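Local coordinates for cyclic nucleotide-binding protein (Ruegeria pomeroyi, PDB 3FX3), which probably acts as a DNA-binding transcriptional regulator of the Crp type, pairing a cyclic nucleotide-binding domain with a helix-turn-helix domain, at residues A54-I59 and V109-S114; D60-L65 and V79-E84. One frame throughout, in Å; residues are numbered along the deposited sequence.

Contact 1. Residues A54-I59 and V109-S114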
loop_
_atom_site.group_PDB
_atom_site.type_symbol
_atom_site.label_atom_id
_atom_site.label_comp_id
_atom_site.label_asym_id
_atom_site.label_seq_id
_atom_site.Cartn_x
_atom_site.Cartn_y
_atom_site.Cartn_z
ATOM N N ALA B 54 17.477 -15.598 -4.333
ATOM C CA ALA B 54 16.472 -15.411 -5.363
ATOM C C ALA B 54 15.289 -14.692 -4.775
ATOM O O ALA B 54 15.099 -14.670 -3.532
ATOM C CB ALA B 54 16.017 -16.777 -5.954
ATOM N N ILE B 55 14.500 -14.101 -5.667
ATOM C CA ILE B 55 13.211 -13.553 -5.326
ATOM C C ILE B 55 12.181 -14.528 -5.880
ATOM O O ILE B 55 12.374 -15.088 -6.952
ATOM C CB ILE B 55 13.008 -12.166 -5.953
ATOM C CG1 ILE B 55 14.089 -11.184 -5.447
ATOM C CG2 ILE B 55 11.646 -11.624 -5.616
ATOM C CD1 ILE B 55 14.062 -9.812 -6.168
ATOM N N HIS B 56 11.086 -14.694 -5.166
ATOM C CA HIS B 56 10.148 -15.790 -5.414
ATOM C C HIS B 56 8.794 -15.320 -5.860
ATOM O O HIS B 56 8.248 -14.386 -5.308
ATOM C CB HIS B 56 10.020 -16.649 -4.150
ATOM C CG HIS B 56 11.330 -16.894 -3.482
ATOM N ND1 HIS B 56 12.247 -17.807 -3.952
ATOM C CD2 HIS B 56 11.907 -16.301 -2.406
ATOM C CE1 HIS B 56 13.320 -17.789 -3.180
ATOM N NE2 HIS B 56 13.139 -16.885 -2.230
ATOM N N VAL B 57 8.254 -16.015 -6.849
ATOM C CA VAL B 57 6.941 -15.756 -7.375
ATOM C C VAL B 57 6.144 -17.068 -7.484
ATOM O O VAL B 57 6.547 -17.998 -8.222
ATOM C CB VAL B 57 7.028 -15.123 -8.774
ATOM C CG1 VAL B 57 5.632 -14.747 -9.242
ATOM C CG2 VAL B 57 7.961 -13.875 -8.782
ATOM N N VAL B 58 5.036 -17.159 -6.755
ATOM C CA VAL B 58 4.187 -18.352 -6.799
ATOM C C VAL B 58 3.439 -18.369 -8.131
ATOM O O VAL B 58 2.870 -17.352 -8.524
ATOM C CB VAL B 58 3.205 -18.388 -5.628
ATOM C CG1 VAL B 58 2.374 -19.714 -5.633
ATOM C CG2 VAL B 58 3.963 -18.205 -4.315
ATOM N N ILE B 59 3.540 -19.478 -8.867
ATOM C CA ILE B 59 2.813 -19.674 -10.111
ATOM C C ILE B 59 1.530 -20.450 -9.836
ATOM O O ILE B 59 0.493 -20.188 -10.456
ATOM C CB ILE B 59 3.644 -20.445 -11.124
ATOM C CG1 ILE B 59 4.952 -19.696 -11.410
ATOM C CG2 ILE B 59 2.835 -20.712 -12.403
ATOM C CD1 ILE B 59 4.812 -18.202 -11.733
ATOM N N VAL B 109 6.779 -22.631 -8.458
ATOM C CA VAL B 109 7.357 -21.337 -8.164
ATOM C C VAL B 109 8.341 -20.960 -9.272
ATOM O O VAL B 109 9.031 -21.806 -9.847
ATOM C CB VAL B 109 8.049 -21.353 -6.812
ATOM C CG1 VAL B 109 8.656 -19.969 -6.468
ATOM C CG2 VAL B 109 7.094 -21.843 -5.729
HETATM N N MSE B 110 8.397 -19.669 -9.563
HETATM C CA MSE B 110 9.401 -19.098 -10.410
HETATM C C MSE B 110 10.376 -18.336 -9.539
HETATM O O MSE B 110 10.002 -17.393 -8.825
HETATM C CB MSE B 110 8.767 -18.136 -11.417
HETATM C CG MSE B 110 9.745 -17.685 -12.501
HETATM SE SE MSE B 110 9.005 -16.219 -13.548
HETATM C CE MSE B 110 9.074 -14.821 -12.191
ATOM N N HIS B 111 11.633 -18.707 -9.611
ATOM C CA HIS B 111 12.665 -18.037 -8.820
ATOM C C HIS B 111 13.514 -17.162 -9.758
ATOM O O HIS B 111 14.044 -17.650 -10.744
ATOM C CB HIS B 111 13.581 -19.070 -8.144
ATOM C CG HIS B 111 12.881 -20.042 -7.247
ATOM N ND1 HIS B 111 12.575 -19.760 -5.932
ATOM C CD2 HIS B 111 12.535 -21.341 -7.439
ATOM C CE1 HIS B 111 11.985 -20.811 -5.388
ATOM N NE2 HIS B 111 11.983 -21.794 -6.264
ATOM N N ILE B 112 13.674 -15.895 -9.425
ATOM C CA ILE B 112 14.572 -15.006 -10.170
ATOM C C ILE B 112 15.854 -14.859 -9.364
ATOM O O ILE B 112 15.809 -14.335 -8.247
ATOM C CB ILE B 112 13.981 -13.625 -10.350
ATOM C CG1 ILE B 112 12.634 -13.689 -11.079
ATOM C CG2 ILE B 112 14.964 -12.747 -11.171
ATOM C CD1 ILE B 112 12.717 -14.308 -12.450
ATOM N N PRO B 113 16.993 -15.322 -9.906
ATOM C CA PRO B 113 18.208 -15.190 -9.098
ATOM C C PRO B 113 18.511 -13.728 -8.786
ATOM O O PRO B 113 18.392 -12.884 -9.646
ATOM C CB PRO B 113 19.312 -15.801 -9.961
ATOM C CG PRO B 113 18.616 -16.607 -10.982
ATOM C CD PRO B 113 17.216 -16.045 -11.159
ATOM N N SER B 114 18.878 -13.446 -7.545
ATOM C CA SER B 114 19.135 -12.079 -7.127
ATOM C C SER B 114 20.163 -11.358 -7.990
ATOM O O SER B 114 19.913 -10.214 -8.387
ATOM C CB SER B 114 19.596 -12.050 -5.667
ATOM O OG SER B 114 18.581 -12.610 -4.868
#
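Within the cyclic nucleotide-binding domain, Ile55 and Val57 pair with Ile112 and Met110 as neighbouring antiparallel strands of one sheet. Ile55 N donates to Ile112 O at 2.9 Å, and Ile112 N returns a bond to Ile55 O. The same reciprocal pattern joins Val57 and Met110, where Met110 N reaches Val57 O at 2.8 Å. Between these two hydrogen-bonded pairs stands the non-hydrogen-bonded pair His56 and His111, linked instead through its side chains. His56 ND1 and His111 ND1 are hydrogen-bonded at 2.8 Å, each nitrogen at the edge of the other ring. The imidazole planes stand at 88°, rim to rim, without stacking. This strand pair sits in the middle of its four-stranded antiparallel sheet, part of the beta roll of the cupin-like domain, with strands 35-39 and 84-86 at the outer edges. The far nitrogens are also held: His56 NE2 bonds to Tyr97 OH and His111 NE2 to Tyr39 OH. An alanine in place of His56 would probably leave His111 ND1 and the Tyr97 hydroxyl each without this partner. On the other sheet face the Met110 chain bends at chi3 (70°), bringing CE to 3.7 Å from Val57 CG2. Ile59 CD1 approaches Met110 CB at 4.0 Å, and both side chains also touch Ala13 of helix 7-13.

Contact 2. Residues D60-L65 and V79-E84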
loop_
_atom_site.group_PDB
_atom_site.type_symbol
_atom_site.label_atom_id
_atom_site.label_comp_id
_atom_site.label_asym_id
_atom_site.label_seq_id
_atom_site.Cartn_x
_atom_site.Cartn_y
_atom_site.Cartn_z
ATOM N N ASP B 60 1.590 -21.381 -8.891
ATOM C CA ASP B 60 0.424 -22.188 -8.518
ATOM C C ASP B 60 0.584 -22.701 -7.100
ATOM O O ASP B 60 1.710 -22.993 -6.683
ATOM C CB ASP B 60 0.300 -23.410 -9.445
ATOM C CG ASP B 60 -1.064 -24.103 -9.325
ATOM O OD1 ASP B 60 -2.097 -23.464 -9.630
ATOM O OD2 ASP B 60 -1.109 -25.257 -8.881
ATOM N N GLY B 61 -0.513 -22.842 -6.365
ATOM C CA GLY B 61 -0.468 -23.407 -5.008
ATOM C C GLY B 61 -0.309 -22.350 -3.935
ATOM O O GLY B 61 -0.448 -21.172 -4.198
ATOM N N TRP B 62 -0.037 -22.785 -2.712
ATOM C CA TRP B 62 0.048 -21.904 -1.539
ATOM C C TRP B 62 1.358 -22.153 -0.798
ATOM O O TRP B 62 1.712 -23.299 -0.514
ATOM C CB TRP B 62 -1.117 -22.176 -0.599
ATOM C CG TRP B 62 -2.414 -21.646 -1.098
ATOM C CD1 TRP B 62 -3.283 -22.260 -1.945
ATOM C CD2 TRP B 62 -2.984 -20.366 -0.790
ATOM N NE1 TRP B 62 -4.373 -21.438 -2.184
ATOM C CE2 TRP B 62 -4.198 -20.267 -1.487
ATOM C CE3 TRP B 62 -2.575 -19.294 0.007
ATOM C CZ2 TRP B 62 -5.011 -19.140 -1.415
ATOM C CZ3 TRP B 62 -3.392 -18.173 0.088
ATOM C CH2 TRP B 62 -4.604 -18.118 -0.605
ATOM N N VAL B 63 2.064 -21.080 -0.476
ATOM C CA VAL B 63 3.324 -21.141 0.267
ATOM C C VAL B 63 3.129 -20.405 1.573
ATOM O O VAL B 63 2.534 -19.326 1.593
ATOM C CB VAL B 63 4.446 -20.475 -0.550
ATOM C CG1 VAL B 63 5.748 -20.361 0.240
ATOM C CG2 VAL B 63 4.654 -21.276 -1.827
ATOM N N LYS B 64 3.594 -20.972 2.678
ATOM C CA LYS B 64 3.534 -20.250 3.952
ATOM C C LYS B 64 4.926 -19.798 4.373
ATOM O O LYS B 64 5.907 -20.500 4.132
ATOM C CB LYS B 64 2.890 -21.092 5.045
ATOM C CG LYS B 64 3.782 -22.157 5.694
ATOM C CD LYS B 64 3.089 -22.891 6.871
ATOM C CE LYS B 64 3.758 -24.247 7.123
ATOM N NZ LYS B 64 3.153 -25.059 8.222
ATOM N N LEU B 65 5.007 -18.635 5.000
ATOM C CA LEU B 65 6.231 -18.163 5.610
ATOM C C LEU B 65 6.006 -18.204 7.120
ATOM O O LEU B 65 4.960 -17.777 7.585
ATOM C CB LEU B 65 6.534 -16.726 5.181
ATOM C CG LEU B 65 7.277 -16.499 3.851
ATOM C CD1 LEU B 65 6.878 -17.465 2.794
ATOM C CD2 LEU B 65 7.131 -15.039 3.343
ATOM N N VAL B 79 0.929 -16.114 4.131
ATOM C CA VAL B 79 0.723 -17.079 3.074
ATOM C C VAL B 79 0.603 -16.387 1.739
ATOM O O VAL B 79 -0.019 -15.327 1.638
ATOM C CB VAL B 79 -0.493 -17.985 3.308
ATOM C CG1 VAL B 79 -0.199 -18.903 4.429
ATOM C CG2 VAL B 79 -1.760 -17.173 3.597
ATOM N N PHE B 80 1.203 -16.975 0.714
ATOM C CA PHE B 80 1.165 -16.425 -0.656
ATOM C C PHE B 80 0.682 -17.463 -1.623
ATOM O O PHE B 80 0.898 -18.662 -1.406
ATOM C CB PHE B 80 2.563 -15.945 -1.085
ATOM C CG PHE B 80 3.042 -14.748 -0.319
ATOM C CD1 PHE B 80 2.561 -13.492 -0.613
ATOM C CD2 PHE B 80 3.937 -14.884 0.740
ATOM C CE1 PHE B 80 2.985 -12.373 0.122
ATOM C CE2 PHE B 80 4.360 -13.786 1.462
ATOM C CZ PHE B 80 3.899 -12.535 1.163
ATOM N N THR B 81 0.077 -17.002 -2.718
ATOM C CA THR B 81 -0.487 -17.890 -3.708
ATOM C C THR B 81 -0.225 -17.364 -5.130
ATOM O O THR B 81 0.555 -16.439 -5.320
ATOM C CB THR B 81 -2.006 -18.152 -3.446
ATOM O OG1 THR B 81 -2.443 -19.262 -4.247
ATOM C CG2 THR B 81 -2.855 -16.940 -3.758
ATOM N N ARG B 82 -0.834 -17.987 -6.120
ATOM C CA ARG B 82 -0.497 -17.710 -7.534
ATOM C C ARG B 82 -0.562 -16.249 -7.890
ATOM O O ARG B 82 -1.463 -15.542 -7.463
ATOM C CB ARG B 82 -1.348 -18.517 -8.512
ATOM C CG ARG B 82 -2.671 -18.007 -8.769
ATOM C CD ARG B 82 -3.597 -19.092 -9.410
ATOM N NE ARG B 82 -3.487 -19.217 -10.861
ATOM C CZ ARG B 82 -3.973 -18.337 -11.735
ATOM N NH1 ARG B 82 -4.577 -17.229 -11.312
ATOM N NH2 ARG B 82 -3.855 -18.558 -13.047
ATOM N N GLY B 83 0.457 -15.809 -8.619
ATOM C CA GLY B 83 0.602 -14.432 -9.055
ATOM C C GLY B 83 1.181 -13.510 -8.006
ATOM O O GLY B 83 1.136 -12.308 -8.170
ATOM N N GLU B 84 1.724 -14.043 -6.919
ATOM C CA GLU B 84 2.256 -13.178 -5.863
ATOM C C GLU B 84 3.732 -13.406 -5.660
ATOM O O GLU B 84 4.199 -14.567 -5.663
ATOM C CB GLU B 84 1.507 -13.396 -4.542
ATOM C CG GLU B 84 0.003 -13.139 -4.667
ATOM C CD GLU B 84 -0.749 -13.340 -3.349
ATOM O OE1 GLU B 84 -0.454 -14.276 -2.560
ATOM O OE2 GLU B 84 -1.657 -12.528 -3.098
HETATM O O HOH W 1 -1.521 -21.599 -11.465
#
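Trp62 lays its indole across the Thr81 side chain. With CG anti to the carbonyl carbon (chi1 -74°), the ring begins beside its own backbone N, while CB stays 4.1 Å from Phe80 O. Further out, CE3 also comes near Phe80 O. The six-membered ring then meets Thr81 face on: Thr81 CB lies 3.5 Å from its centroid and only 6° off the normal, a CH-pi contact. On the same threonine, OG1 approaches Trp62 CE2 at 3.4 Å, and CG2 sits near CH2. CZ3 reaches Val79 CG2 at 4.0 Å, and NE1 bonds to Thr176 O. Trp62 and Thr81 belong to the beta hairpin of strands 62-68 and 74-81 in the cyclic nucleotide-binding domain, and the indole also packs on Phe161 and Ile184 of the Crp-like helix-turn-helix region. Thr81 OG1, over the same ring face, donates to Gly61 O at 2.8 Å from above the carbonyl plane, a bond that would help hold the hydroxyl against the indole. Val63 and Phe80 exchange a reciprocal pair of backbone hydrogen bonds, and on their side of the sheet Leu65 CD2 touches the edge of the phenyl ring at CE2, 3.6 Å away. Thr81 to Glu84 form a type II beta turn, in which Glu84 OE1 accepts from Thr81 N. A water takes a hydrogen bond from Arg82 NE and gives one to Asp60 OD1, bridging opposite charges, while Arg82 NH1 forms a salt bridge with Asp167.

The two contacts lie in different sheets of the same cyclic nucleotide-binding domain, their centres about 11 Å apart. Along the chain the order is 54-59, 60-65, 79-84, 109-114, so contact 2 falls wholly between the halves of contact 1. The chain turns a corner at Ile59, passing from the sheet of strands 54-58 and 107-113 to that of 62-68 and 74-81. A second join is made at the turn from Thr81 to Glu84: Val58 N and O probably bond to Glu84 O and Gly83 N, each at 2.9 Å. Contact 1 adjoins helix 7-13, whereas contact 2 meets helices 154-165 and 182-187, placing it at the interface with the helix-turn-helix region.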